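Local atomic coordinates of insecticidal crystal protein Cry7Cal (Bacillus thuringiensis, PDB entry 5ZI1), a protein that is active against the migratory locust as a delta endotoxin, probably binding receptors in the insect gut and forming pores in the membrane. Residues R22-F27 / T41-L46; E283-P288 / V435-K440; N461-D466 / M512-S517. All coordinates share one frame; numbering follows the deposited sequence.

In the fold
The three contacts sit in the three parts of a Cry toxin core: interaction 1 pairs the first two helices of the N-terminal helical bundle, interaction 2 lies in the middle beta-prism part, and interaction 3 joins the linker leaving that part to the C-terminal beta sandwich. They follow one another along the chain and none touches another. Interactions 1 and 3 are closest, with nearest atoms about 10 Å apart and centres 26 Å apart; Met25 of the first helix also reaches Ser456, shortly before segment 461-466. Interaction 2 lies 35 Å, centre to centre, from each of the others, and through Glu283 it reaches Arg219 of the helical bundle.

Interaction 1: residues R22-F27 / T41-L46; sequences RTFMGF and TEVLRL
Thr23 faces Val43 across two helical segments that run antiparallel, at 168°, with their axes 11.1 Å apart and these two CA atoms separated by 7.8 Å. No backbone atoms meet at that spacing; side chains and one water fill the contact, which divides into an apolar half and a watery half. On the apolar side the Phe24 ring presents its far end to Val43, with CZ 3.6 Å from Val43 CG2 and CE2 only slightly farther from the same methyl. The two side chains cross at about a right angle, and the methyl approaches the ring obliquely.

Thr23 sits between the two halves. Its methyl CG2, anti to the backbone N, lies toward the carboxylate end of Glu42, 4.2 Å from Glu42 CD. Its hydroxyl OG1 stands anti to the carbonyl carbon (chi1 -48°) and meets Leu46 CD1 at 3.7 Å. That oxygen bonds back to Ser19 O one turn earlier, and it also accepts a hydrogen bond from a bridging water, 2.8 Å from Thr23 OG1. The same water donates to Glu42 OE2 at 2.7 Å, tying the helices together indirectly, while Arg22 NH2 adds a weak bond to it. Arg22 NH2 and Glu42 OE2 themselves remain 5.3 Å apart, too far for a direct salt bridge, though their opposite charges may still favour each other.

Helices 13-26 and 33-47 thus form an antiparallel hairpin in the N-terminal helical bundle. Helix 141-165 closes the apolar side, where Leu150 touches both Phe24 and Val43. Leu44 turns to helix 73-101, and Met25 reaches the loop residues Thr247 and Ser456.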
ATOM      1  N   ARG A  22       6.967  -6.989  -2.841  1.00 50.97           N
ATOM      2  CA  ARG A  22       8.331  -6.547  -2.590  1.00 52.66           C
ATOM      3  C   ARG A  22       9.245  -6.930  -3.744  1.00 49.36           C
ATOM      4  O   ARG A  22      10.062  -6.126  -4.204  1.00 50.04           O
ATOM      5  CB  ARG A  22       8.824  -7.165  -1.278  1.00 51.32           C
ATOM      6  CG  ARG A  22      10.251  -6.842  -0.914  1.00 57.06           C
ATOM      7  CD  ARG A  22      10.777  -7.918   0.005  1.00 57.95           C
ATOM      8  NE  ARG A  22      11.172  -9.082  -0.776  1.00 59.49           N
ATOM      9  CZ  ARG A  22      10.917 -10.336  -0.429  1.00 59.59           C
ATOM     10  NH1 ARG A  22      10.243 -10.596   0.690  1.00 59.36           N
ATOM     11  NH2 ARG A  22      11.327 -11.329  -1.211  1.00 59.59           N
ATOM     12  N   THR A  23       9.126  -8.168  -4.215  1.00 46.18           N
ATOM     13  CA  THR A  23       9.926  -8.604  -5.352  1.00 52.10           C
ATOM     14  C   THR A  23       9.738  -7.697  -6.563  1.00 52.87           C
ATOM     15  O   THR A  23      10.716  -7.276  -7.186  1.00 55.37           O
ATOM     16  CB  THR A  23       9.578 -10.046  -5.687  1.00 51.56           C
ATOM     17  OG1 THR A  23       9.603 -10.807  -4.480  1.00 51.93           O
ATOM     18  CG2 THR A  23      10.557 -10.619  -6.690  1.00 56.72           C
ATOM     19  N   PHE A  24       8.492  -7.385  -6.915  1.00 49.16           N
ATOM     20  CA  PHE A  24       8.275  -6.549  -8.089  1.00 52.14           C
ATOM     21  C   PHE A  24       8.695  -5.109  -7.839  1.00 50.97           C
ATOM     22  O   PHE A  24       9.203  -4.446  -8.747  1.00 52.59           O
ATOM     23  CB  PHE A  24       6.816  -6.622  -8.525  1.00 48.68           C
ATOM     24  CG  PHE A  24       6.501  -7.852  -9.306  1.00 50.99           C
ATOM     25  CD1 PHE A  24       6.889  -7.952 -10.634  1.00 47.82           C
ATOM     26  CD2 PHE A  24       5.836  -8.919  -8.717  1.00 47.36           C
ATOM     27  CE1 PHE A  24       6.616  -9.091 -11.367  1.00 48.35           C
ATOM     28  CE2 PHE A  24       5.557 -10.065  -9.442  1.00 46.74           C
ATOM     29  CZ  PHE A  24       5.944 -10.148 -10.774  1.00 49.35           C
ATOM     30  N   MET A  25       8.497  -4.605  -6.619  1.00 51.33           N
ATOM     31  CA  MET A  25       9.000  -3.271  -6.300  1.00 52.62           C
ATOM     32  C   MET A  25      10.524  -3.229  -6.361  1.00 54.11           C
ATOM     33  O   MET A  25      11.112  -2.232  -6.804  1.00 55.58           O
ATOM     34  CB  MET A  25       8.520  -2.827  -4.914  1.00 50.89           C
ATOM     35  CG  MET A  25       7.024  -2.762  -4.740  1.00 51.22           C
ATOM     36  SD  MET A  25       6.542  -1.837  -3.259  1.00 50.94           S
ATOM     37  CE  MET A  25       7.258  -0.234  -3.560  1.00 40.11           C
ATOM     38  N   GLY A  26      11.184  -4.298  -5.908  1.00 53.12           N
ATOM     39  CA  GLY A  26      12.631  -4.300  -5.906  1.00 55.34           C
ATOM     40  C   GLY A  26      13.205  -4.296  -7.304  1.00 55.76           C
ATOM     41  O   GLY A  26      14.278  -3.742  -7.538  1.00 63.09           O
ATOM     42  N   PHE A  27      12.500  -4.903  -8.248  1.00 54.68           N
ATOM     43  CA  PHE A  27      12.945  -4.987  -9.629  1.00 62.35           C
ATOM     44  C   PHE A  27      12.263  -3.941 -10.519  1.00 60.50           C
ATOM     45  O   PHE A  27      12.321  -4.045 -11.747  1.00 62.60           O
ATOM     46  CB  PHE A  27      12.696  -6.414 -10.143  1.00 56.23           C
ATOM     47  CG  PHE A  27      13.378  -6.738 -11.456  1.00 67.75           C
ATOM     48  CD1 PHE A  27      14.675  -7.229 -11.481  1.00 63.53           C
ATOM     49  CD2 PHE A  27      12.705  -6.590 -12.673  1.00 70.67           C
ATOM     50  CE1 PHE A  27      15.288  -7.542 -12.692  1.00 72.08           C
ATOM     51  CE2 PHE A  27      13.314  -6.892 -13.878  1.00 68.27           C
ATOM     52  CZ  PHE A  27      14.607  -7.371 -13.891  1.00 68.09           C
ATOM     53  N   THR A  41      12.202 -16.661 -12.513  1.00 60.99           N
ATOM     54  CA  THR A  41      12.396 -17.861 -11.698  1.00 63.47           C
ATOM     55  C   THR A  41      12.006 -17.620 -10.246  1.00 60.67           C
ATOM     56  O   THR A  41      11.342 -18.456  -9.625  1.00 62.63           O
ATOM     57  CB  THR A  41      13.846 -18.328 -11.770  1.00 62.91           C
ATOM     58  OG1 THR A  41      14.694 -17.277 -11.292  1.00 68.20           O
ATOM     59  CG2 THR A  41      14.229 -18.695 -13.203  1.00 60.02           C
ATOM     60  N   GLU A  42      12.399 -16.471  -9.697  1.00 60.65           N
ATOM     61  CA  GLU A  42      11.952 -16.075  -8.364  1.00 62.91           C
ATOM     62  C   GLU A  42      10.430 -16.058  -8.276  1.00 60.69           C
ATOM     63  O   GLU A  42       9.839 -16.606  -7.334  1.00 58.29           O
ATOM     64  CB  GLU A  42      12.519 -14.690  -8.049  1.00 65.01           C
ATOM     65  CG  GLU A  42      12.842 -14.390  -6.606  1.00 70.02           C
ATOM     66  CD  GLU A  42      13.813 -13.208  -6.471  1.00 73.04           C
ATOM     67  OE1 GLU A  42      14.186 -12.589  -7.500  1.00 74.13           O
ATOM     68  OE2 GLU A  42      14.215 -12.902  -5.331  1.00 82.04           O
ATOM     69  N   VAL A  43       9.780 -15.431  -9.264  1.00 56.54           N
ATOM     70  CA  VAL A  43       8.342 -15.194  -9.216  1.00 53.50           C
ATOM     71  C   VAL A  43       7.572 -16.493  -9.404  1.00 52.87           C
ATOM     72  O   VAL A  43       6.520 -16.702  -8.785  1.00 52.41           O
ATOM     73  CB  VAL A  43       7.944 -14.135 -10.265  1.00 58.93           C
ATOM     74  CG1 VAL A  43       6.477 -14.257 -10.657  1.00 52.72           C
ATOM     75  CG2 VAL A  43       8.210 -12.744  -9.724  1.00 60.72           C
ATOM     76  N   LEU A  44       8.072 -17.393 -10.244  1.00 48.76           N
ATOM     77  CA  LEU A  44       7.349 -18.643 -10.381  1.00 52.01           C
ATOM     78  C   LEU A  44       7.432 -19.477  -9.113  1.00 53.98           C
ATOM     79  O   LEU A  44       6.453 -20.138  -8.754  1.00 58.27           O
ATOM     80  CB  LEU A  44       7.833 -19.443 -11.586  1.00 59.42           C
ATOM     81  CG  LEU A  44       7.729 -18.767 -12.954  1.00 60.88           C
ATOM     82  CD1 LEU A  44       9.048 -18.848 -13.660  1.00 61.14           C
ATOM     83  CD2 LEU A  44       6.649 -19.420 -13.776  1.00 58.44           C
ATOM     84  N   ARG A  45       8.557 -19.438  -8.397  1.00 56.54           N
ATOM     85  CA  ARG A  45       8.620 -20.181  -7.141  1.00 56.49           C
ATOM     86  C   ARG A  45       7.667 -19.598  -6.112  1.00 54.25           C
ATOM     87  O   ARG A  45       7.024 -20.343  -5.367  1.00 55.25           O
ATOM     88  CB  ARG A  45      10.051 -20.216  -6.610  1.00 61.56           C
ATOM     89  CG  ARG A  45      10.886 -21.265  -7.318  1.00 65.30           C
ATOM     90  CD  ARG A  45      12.364 -20.995  -7.218  1.00 70.23           C
ATOM     91  NE  ARG A  45      13.127 -21.864  -8.115  1.00 81.00           N
ATOM     92  CZ  ARG A  45      14.450 -21.809  -8.263  1.00 82.66           C
ATOM     93  NH1 ARG A  45      15.160 -20.925  -7.570  1.00 77.14           N
ATOM     94  NH2 ARG A  45      15.064 -22.638  -9.105  1.00 82.70           N
ATOM     95  N   LEU A  46       7.527 -18.271  -6.078  1.00 55.35           N
ATOM     96  CA  LEU A  46       6.604 -17.669  -5.120  1.00 49.20           C
ATOM     97  C   LEU A  46       5.165 -18.007  -5.452  1.00 55.10           C
ATOM     98  O   LEU A  46       4.405 -18.429  -4.574  1.00 56.62           O
ATOM     99  CB  LEU A  46       6.778 -16.158  -5.074  1.00 48.70           C
ATOM    100  CG  LEU A  46       7.926 -15.675  -4.204  1.00 57.64           C
ATOM    101  CD1 LEU A  46       8.110 -14.177  -4.371  1.00 50.60           C
ATOM    102  CD2 LEU A  46       7.629 -16.065  -2.745  1.00 51.81           C
TER
HETATM  103  O   HOH W   1      11.774 -12.526  -4.150  1.00 62.70           O

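Interaction 2: residues E283-P288 / V435-K440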
ATOM      1  N   GLU A 283     -16.021   4.049  11.577  1.00 48.90           N
ATOM      2  CA  GLU A 283     -15.051   4.327  10.525  1.00 45.93           C
ATOM      3  C   GLU A 283     -14.334   5.648  10.775  1.00 44.01           C
ATOM      4  O   GLU A 283     -13.104   5.723  10.676  1.00 46.26           O
ATOM      5  CB  GLU A 283     -15.745   4.317   9.150  1.00 45.13           C
ATOM      6  CG  GLU A 283     -14.859   4.737   7.950  1.00 42.16           C
ATOM      7  CD  GLU A 283     -13.833   3.679   7.530  1.00 48.41           C
ATOM      8  OE1 GLU A 283     -13.701   2.658   8.235  1.00 43.88           O
ATOM      9  OE2 GLU A 283     -13.147   3.866   6.488  1.00 47.89           O
ATOM     10  N   ASN A 284     -15.080   6.697  11.133  1.00 45.85           N
ATOM     11  CA  ASN A 284     -14.452   8.008  11.257  1.00 43.31           C
ATOM     12  C   ASN A 284     -13.532   8.086  12.475  1.00 48.20           C
ATOM     13  O   ASN A 284     -12.548   8.830  12.448  1.00 42.35           O
ATOM     14  CB  ASN A 284     -15.512   9.115  11.312  1.00 45.39           C
ATOM     15  CG  ASN A 284     -16.145   9.412   9.935  1.00 58.51           C
ATOM     16  OD1 ASN A 284     -15.525   9.213   8.883  1.00 59.11           O
ATOM     17  ND2 ASN A 284     -17.380   9.901   9.949  1.00 58.74           N
ATOM     18  N   ARG A 285     -13.816   7.347  13.555  1.00 48.98           N
ATOM     19  CA  ARG A 285     -12.908   7.411  14.704  1.00 45.16           C
ATOM     20  C   ARG A 285     -11.769   6.423  14.589  1.00 43.51           C
ATOM     21  O   ARG A 285     -10.680   6.693  15.103  1.00 47.21           O
ATOM     22  CB  ARG A 285     -13.655   7.198  16.031  1.00 52.74           C
ATOM     23  CG  ARG A 285     -12.751   6.951  17.241  1.00 50.95           C
ATOM     24  CD  ARG A 285     -12.351   8.285  17.870  1.00 56.75           C
ATOM     25  NE  ARG A 285     -13.489   9.139  18.190  1.00 55.82           N
ATOM     26  CZ  ARG A 285     -14.338   8.881  19.170  1.00 58.34           C
ATOM     27  NH1 ARG A 285     -14.144   7.800  19.917  1.00 62.44           N
ATOM     28  NH2 ARG A 285     -15.342   9.705  19.417  1.00 52.87           N
ATOM     29  N   ALA A 286     -11.965   5.321  13.868  1.00 42.13           N
ATOM     30  CA  ALA A 286     -10.871   4.375  13.673  1.00 43.74           C
ATOM     31  C   ALA A 286      -9.884   4.794  12.587  1.00 46.44           C
ATOM     32  O   ALA A 286      -8.712   4.423  12.655  1.00 47.98           O
ATOM     33  CB  ALA A 286     -11.426   3.002  13.315  1.00 44.68           C
ATOM     34  N   ILE A 287     -10.329   5.506  11.561  1.00 44.54           N
ATOM     35  CA  ILE A 287      -9.548   5.721  10.349  1.00 47.19           C
ATOM     36  C   ILE A 287      -9.333   7.219  10.166  1.00 45.43           C
ATOM     37  O   ILE A 287     -10.243   7.942   9.753  1.00 44.61           O
ATOM     38  CB  ILE A 287     -10.251   5.112   9.125  1.00 49.17           C
ATOM     39  CG1 ILE A 287     -10.561   3.635   9.407  1.00 47.14           C
ATOM     40  CG2 ILE A 287      -9.422   5.310   7.861  1.00 46.46           C
ATOM     41  CD1 ILE A 287      -9.343   2.778   9.550  1.00 44.33           C
ATOM     42  N   PRO A 288      -8.140   7.724  10.481  1.00 45.22           N
ATOM     43  CA  PRO A 288      -7.887   9.161  10.347  1.00 48.20           C
ATOM     44  C   PRO A 288      -8.010   9.586   8.894  1.00 47.45           C
ATOM     45  O   PRO A 288      -7.894   8.774   7.977  1.00 41.76           O
ATOM     46  CB  PRO A 288      -6.451   9.320  10.847  1.00 49.09           C
ATOM     47  CG  PRO A 288      -6.157   8.048  11.611  1.00 46.66           C
ATOM     48  CD  PRO A 288      -6.922   6.999  10.864  1.00 45.30           C
ATOM     49  N   VAL A 435      -2.325   4.939  16.481  1.00 39.39           N
ATOM     50  CA  VAL A 435      -3.209   4.253  17.421  1.00 40.01           C
ATOM     51  C   VAL A 435      -4.519   5.021  17.451  1.00 43.97           C
ATOM     52  O   VAL A 435      -4.580   6.116  18.024  1.00 46.31           O
ATOM     53  CB  VAL A 435      -2.640   4.160  18.846  1.00 42.51           C
ATOM     54  CG1 VAL A 435      -3.521   3.216  19.672  1.00 38.26           C
ATOM     55  CG2 VAL A 435      -1.159   3.729  18.845  1.00 36.78           C
ATOM     56  N   SER A 436      -5.563   4.453  16.864  1.00 41.67           N
ATOM     57  CA  SER A 436      -6.886   5.038  16.957  1.00 46.92           C
ATOM     58  C   SER A 436      -7.687   4.246  17.989  1.00 46.24           C
ATOM     59  O   SER A 436      -7.122   3.514  18.804  1.00 48.23           O
ATOM     60  CB  SER A 436      -7.552   5.043  15.580  1.00 41.96           C
ATOM     61  OG  SER A 436      -7.657   3.721  15.097  1.00 44.59           O
ATOM     62  N   GLU A 437      -9.005   4.363  17.948  1.00 47.98           N
ATOM     63  CA  GLU A 437      -9.835   3.582  18.842  1.00 44.29           C
ATOM     64  C   GLU A 437     -11.165   3.304  18.159  1.00 49.71           C
ATOM     65  O   GLU A 437     -11.497   3.882  17.114  1.00 43.82           O
ATOM     66  CB  GLU A 437     -10.061   4.306  20.161  1.00 46.01           C
ATOM     67  CG  GLU A 437     -10.932   5.504  19.999  1.00 48.16           C
ATOM     68  CD  GLU A 437     -10.915   6.416  21.193  1.00 57.27           C
ATOM     69  OE1 GLU A 437     -11.780   7.321  21.250  1.00 61.38           O
ATOM     70  OE2 GLU A 437     -10.028   6.247  22.063  1.00 57.40           O
ATOM     71  N   ILE A 438     -11.920   2.407  18.790  1.00 47.95           N
ATOM     72  CA  ILE A 438     -13.271   2.060  18.395  1.00 43.58           C
ATOM     73  C   ILE A 438     -14.231   3.013  19.085  1.00 51.58           C
ATOM     74  O   ILE A 438     -14.202   3.153  20.315  1.00 49.76           O
ATOM     75  CB  ILE A 438     -13.585   0.604  18.767  1.00 42.04           C
ATOM     76  CG1 ILE A 438     -12.839  -0.354  17.849  1.00 46.06           C
ATOM     77  CG2 ILE A 438     -15.066   0.343  18.686  1.00 44.28           C
ATOM     78  CD1 ILE A 438     -13.245  -0.212  16.357  1.00 44.09           C
ATOM     79  N   PHE A 439     -15.085   3.665  18.292  1.00 48.66           N
ATOM     80  CA  PHE A 439     -16.168   4.480  18.827  1.00 47.99           C
ATOM     81  C   PHE A 439     -17.126   3.597  19.621  1.00 50.83           C
ATOM     82  O   PHE A 439     -17.804   2.734  19.058  1.00 51.08           O
ATOM     83  CB  PHE A 439     -16.910   5.169  17.680  1.00 49.03           C
ATOM     84  CG  PHE A 439     -17.756   6.327  18.116  1.00 50.41           C
ATOM     85  CD1 PHE A 439     -18.806   6.146  19.005  1.00 50.22           C
ATOM     86  CD2 PHE A 439     -17.506   7.606  17.624  1.00 53.31           C
ATOM     87  CE1 PHE A 439     -19.586   7.218  19.425  1.00 51.13           C
ATOM     88  CE2 PHE A 439     -18.290   8.688  18.017  1.00 52.74           C
ATOM     89  CZ  PHE A 439     -19.333   8.493  18.922  1.00 59.39           C
ATOM     90  N   LYS A 440     -17.210   3.826  20.920  1.00 53.86           N
ATOM     91  CA  LYS A 440     -17.985   2.954  21.788  1.00 54.19           C
ATOM     92  C   LYS A 440     -19.385   3.522  21.992  1.00 55.74           C
ATOM     93  O   LYS A 440     -19.574   4.741  22.086  1.00 56.37           O
ATOM     94  CB  LYS A 440     -17.267   2.757  23.130  1.00 52.35           C
ATOM     95  CG  LYS A 440     -16.893   1.302  23.435  1.00 53.16           C
ATOM     96  CD  LYS A 440     -15.707   1.143  24.404  1.00 48.26           C
ATOM     97  CE  LYS A 440     -15.849   2.020  25.622  1.00 50.17           C
ATOM     98  NZ  LYS A 440     -15.263   3.377  25.369  1.00 54.52           N
TER
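Arg285 lays its guanidinium against Phe439 and hooks its tip onto Glu437, meeting the two partners in quite different orientations. Toward Phe439 the flat groups are nearly parallel, their planes 22° apart. Phe439 CD2 lies over one guanidinium face, offset toward the rim, and the closest approach is Arg285 NH2 to Phe439 CE2 at 3.4 Å. Toward Glu437 the guanidinium and carboxylate planes are 68° apart, which rules out a flat, two-pronged pairing. The salt bridge is made by one atom from each side, Arg285 NH1 to Glu437 OE1 at 2.8 Å.

The first torsions bring the two CG atoms to 3.6 Å: Arg285 CG is anti to the backbone N, and Glu437 CG lies between its backbone N and carbonyl carbon (chi1 70°). Beyond CG the Arg285 chain bends at chi2 and chi3, while that of Glu437 is extended. The same Arg285 CG lies 3.3 Å from the backbone O of Glu437. Further along, Ser436 OG donates to Ala286 O at 2.8 Å, with the donor slightly tilted from the carbonyl plane; the same hydroxyl has a weak bond to Val449 O on the neighbouring strand. Ala286 CA adds a C-H...O contact to Glu437 O at 3.5 Å.

Short helix 279-286 is thereby fastened to the end of strand 430-437, an outermost strand of a three-stranded sheet in the middle part of the toxin. Its other side faces helix 208-227, where Glu283 pairs with Arg219 and bonds to Trp212. In chemical terms, Arg285 probably offsets at least part of the charge of buried Glu437, while Ser436 satisfies a carbonyl at the helix's C-terminal end.

Interaction 3: residues N461-D466 / M512-S517; sequences NKLYPD and MRLSFS
Asn461 CG stands anti to its own carbonyl carbon (chi1 -75°), on a backbone in the left-handed helical region, and from there the carboxamide reaches Arg513. Its ND2 donates to Arg513 O at 3.2 Å, with the acceptor lying in the amide plane, while OD1 accepts a hydrogen bond from Lys475 NZ. Leu463 CG is likewise anti to its carbonyl carbon (chi1 -63°), and the two branches beyond it part company. CD2 goes to Leu514, crossing it obliquely with Leu463 CD2 to Leu514 CD1 at 4.2 Å. CD1 lies beside the ring of Phe516, 3.9 Å from Phe516 CD2, the two side chains pointing the same way.

Between these side chains the backbones form one bridge, Lys462 opposite Ser515. Leu463 N donates to Ser515 O at 2.9 Å, and that oxygen also receives a C-H...O contact from Lys462 CA at 3.3 Å. In return Ser515 N bonds to Asn461 O at 3.2 Å. The Ser515 hydroxyl bonds to Asp460 O, just before Asn461.

Leu463 and Leu514 both rest on Ile471 and Phe597, from strands 468-472 and 589-599, while Arg513 reaches Lys326 O and makes a cation-pi contact with Phe477. With Asn461 O and Leu463 N both bonded to Ser515, this is an isolated parallel beta bridge. It pins the linker between the middle prism and the C-terminal beta sandwich against the chain just beyond strand 508-513, with Asn461 ND2 holding the strand's last residue, Arg513, within the three-domain architecture of Cry toxins.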
ATOM      1  N   ASN A 461      13.572  10.981   1.910  1.00 54.49           N
ATOM      2  CA  ASN A 461      13.314  11.559   0.583  1.00 47.00           C
ATOM      3  C   ASN A 461      14.612  11.658  -0.217  1.00 48.97           C
ATOM      4  O   ASN A 461      14.896  12.653  -0.885  1.00 52.21           O
ATOM      5  CB  ASN A 461      12.614  12.915   0.667  1.00 44.95           C
ATOM      6  CG  ASN A 461      11.155  12.777   1.014  1.00 48.02           C
ATOM      7  OD1 ASN A 461      10.602  11.677   0.918  1.00 48.05           O
ATOM      8  ND2 ASN A 461      10.520  13.873   1.431  1.00 43.92           N
ATOM      9  N   LYS A 462      15.393  10.588  -0.160  1.00 48.80           N
ATOM     10  CA  LYS A 462      16.655  10.524  -0.877  1.00 53.04           C
ATOM     11  C   LYS A 462      16.432  10.560  -2.385  1.00 54.62           C
ATOM     12  O   LYS A 462      15.555   9.864  -2.912  1.00 54.84           O
ATOM     13  CB  LYS A 462      17.408   9.254  -0.482  1.00 51.91           C
ATOM     14  CG  LYS A 462      18.761   9.092  -1.152  1.00 59.42           C
ATOM     15  CD  LYS A 462      19.510   7.862  -0.651  1.00 60.77           C
ATOM     16  CE  LYS A 462      20.881   7.773  -1.308  1.00 65.67           C
ATOM     17  NZ  LYS A 462      21.451   6.401  -1.241  1.00 71.65           N
ATOM     18  N   LEU A 463      17.222  11.377  -3.084  1.00 54.28           N
ATOM     19  CA  LEU A 463      17.307  11.297  -4.535  1.00 53.06           C
ATOM     20  C   LEU A 463      18.355  10.259  -4.889  1.00 57.71           C
ATOM     21  O   LEU A 463      19.441  10.237  -4.298  1.00 54.45           O
ATOM     22  CB  LEU A 463      17.678  12.636  -5.163  1.00 54.75           C
ATOM     23  CG  LEU A 463      16.687  13.774  -4.967  1.00 58.07           C
ATOM     24  CD1 LEU A 463      17.072  14.933  -5.864  1.00 54.29           C
ATOM     25  CD2 LEU A 463      15.253  13.318  -5.220  1.00 51.12           C
ATOM     26  N   TYR A 464      18.022   9.384  -5.832  1.00 54.83           N
ATOM     27  CA  TYR A 464      18.979   8.388  -6.274  1.00 55.67           C
ATOM     28  C   TYR A 464      19.534   8.825  -7.616  1.00 61.37           C
ATOM     29  O   TYR A 464      18.798   8.815  -8.618  1.00 63.54           O
ATOM     30  CB  TYR A 464      18.338   7.003  -6.377  1.00 54.48           C
ATOM     31  CG  TYR A 464      17.739   6.525  -5.070  1.00 54.81           C
ATOM     32  CD1 TYR A 464      16.441   6.858  -4.731  1.00 53.13           C
ATOM     33  CD2 TYR A 464      18.486   5.768  -4.159  1.00 57.30           C
ATOM     34  CE1 TYR A 464      15.881   6.451  -3.537  1.00 55.46           C
ATOM     35  CE2 TYR A 464      17.931   5.349  -2.942  1.00 53.27           C
ATOM     36  CZ  TYR A 464      16.627   5.701  -2.645  1.00 55.91           C
ATOM     37  OH  TYR A 464      16.028   5.318  -1.473  1.00 59.12           O
ATOM     38  N   PRO A 465      20.789   9.254  -7.689  1.00 67.66           N
ATOM     39  CA  PRO A 465      21.454   9.299  -8.990  1.00 72.48           C
ATOM     40  C   PRO A 465      21.462   7.893  -9.574  1.00 71.23           C
ATOM     41  O   PRO A 465      21.422   6.896  -8.841  1.00 78.36           O
ATOM     42  CB  PRO A 465      22.866   9.797  -8.654  1.00 71.77           C
ATOM     43  CG  PRO A 465      23.056   9.431  -7.214  1.00 70.10           C
ATOM     44  CD  PRO A 465      21.711   9.552  -6.577  1.00 66.23           C
ATOM     45  N   ASP A 466      21.472   7.821 -10.900  1.00 66.09           N
ATOM     46  CA  ASP A 466      21.412   6.578 -11.666  1.00 70.28           C
ATOM     47  C   ASP A 466      20.064   5.878 -11.581  1.00 64.31           C
ATOM     48  O   ASP A 466      19.938   4.736 -12.059  1.00 56.94           O
ATOM     49  CB  ASP A 466      22.496   5.583 -11.244  1.00 65.21           C
ATOM     50  CG  ASP A 466      23.870   6.200 -11.217  1.00 76.53           C
ATOM     51  OD1 ASP A 466      24.010   7.420 -11.483  1.00 75.81           O
ATOM     52  OD2 ASP A 466      24.827   5.448 -10.945  1.00 81.50           O
ATOM     53  N   MET A 512       8.606  20.337   0.373  1.00 56.48           N
ATOM     54  CA  MET A 512       9.186  19.015   0.517  1.00 50.39           C
ATOM     55  C   MET A 512      10.682  19.192   0.708  1.00 54.28           C
ATOM     56  O   MET A 512      11.285  20.061   0.069  1.00 53.59           O
ATOM     57  CB  MET A 512       8.863  18.184  -0.726  1.00 52.31           C
ATOM     58  CG  MET A 512       9.443  16.801  -0.770  1.00 54.45           C
ATOM     59  SD  MET A 512       8.949  15.997  -2.325  1.00 56.53           S
ATOM     60  CE  MET A 512       7.232  15.592  -2.008  1.00 50.03           C
ATOM     61  N   ARG A 513      11.272  18.403   1.611  1.00 51.32           N
ATOM     62  CA  ARG A 513      12.717  18.406   1.811  1.00 53.85           C
ATOM     63  C   ARG A 513      13.314  17.172   1.157  1.00 51.15           C
ATOM     64  O   ARG A 513      12.790  16.069   1.317  1.00 48.06           O
ATOM     65  CB  ARG A 513      13.102  18.442   3.294  1.00 51.64           C
ATOM     66  CG  ARG A 513      12.704  19.720   4.003  1.00 55.79           C
ATOM     67  CD  ARG A 513      13.593  20.038   5.228  1.00 60.19           C
ATOM     68  NE  ARG A 513      13.343  21.412   5.656  1.00 56.58           N
ATOM     69  CZ  ARG A 513      12.413  21.762   6.537  1.00 59.93           C
ATOM     70  NH1 ARG A 513      11.668  20.830   7.119  1.00 59.54           N
ATOM     71  NH2 ARG A 513      12.238  23.041   6.852  1.00 61.64           N
ATOM     72  N   LEU A 514      14.411  17.357   0.437  1.00 50.58           N
ATOM     73  CA  LEU A 514      15.072  16.265  -0.257  1.00 55.61           C
ATOM     74  C   LEU A 514      16.445  16.030   0.358  1.00 55.46           C
ATOM     75  O   LEU A 514      17.020  16.919   0.981  1.00 61.23           O
ATOM     76  CB  LEU A 514      15.204  16.559  -1.764  1.00 51.92           C
ATOM     77  CG  LEU A 514      13.957  16.756  -2.642  1.00 55.89           C
ATOM     78  CD1 LEU A 514      12.971  15.583  -2.560  1.00 48.61           C
ATOM     79  CD2 LEU A 514      13.248  18.038  -2.291  1.00 57.17           C
ATOM     80  N   SER A 515      16.958  14.810   0.190  1.00 54.01           N
ATOM     81  CA  SER A 515      18.267  14.414   0.696  1.00 58.10           C
ATOM     82  C   SER A 515      19.117  13.987  -0.484  1.00 62.91           C
ATOM     83  O   SER A 515      18.725  13.085  -1.229  1.00 60.74           O
ATOM     84  CB  SER A 515      18.180  13.257   1.702  1.00 58.08           C
ATOM     85  OG  SER A 515      17.492  13.623   2.880  1.00 55.78           O
ATOM     86  N   PHE A 516      20.282  14.612  -0.635  1.00 65.76           N
ATOM     87  CA  PHE A 516      21.268  14.175  -1.611  1.00 71.28           C
ATOM     88  C   PHE A 516      22.652  14.526  -1.082  1.00 73.36           C
ATOM     89  O   PHE A 516      22.799  15.406  -0.229  1.00 72.08           O
ATOM     90  CB  PHE A 516      21.021  14.809  -2.989  1.00 66.66           C
ATOM     91  CG  PHE A 516      20.525  16.221  -2.921  1.00 60.20           C
ATOM     92  CD1 PHE A 516      21.417  17.280  -2.857  1.00 65.69           C
ATOM     93  CD2 PHE A 516      19.169  16.489  -2.926  1.00 59.55           C
ATOM     94  CE1 PHE A 516      20.960  18.590  -2.799  1.00 66.65           C
ATOM     95  CE2 PHE A 516      18.695  17.790  -2.861  1.00 59.80           C
ATOM     96  CZ  PHE A 516      19.592  18.847  -2.800  1.00 68.13           C
ATOM     97  N   SER A 517      23.666  13.812  -1.584  1.00 76.23           N
ATOM     98  CA  SER A 517      25.053  14.089  -1.198  1.00 81.81           C
ATOM     99  C   SER A 517      25.600  15.256  -2.013  1.00 86.45           C
ATOM    100  O   SER A 517      25.833  16.349  -1.487  1.00 84.89           O
ATOM    101  CB  SER A 517      25.925  12.841  -1.397  1.00 82.55           C
ATOM    102  OG  SER A 517      25.465  11.734  -0.636  1.00 81.59           O
TER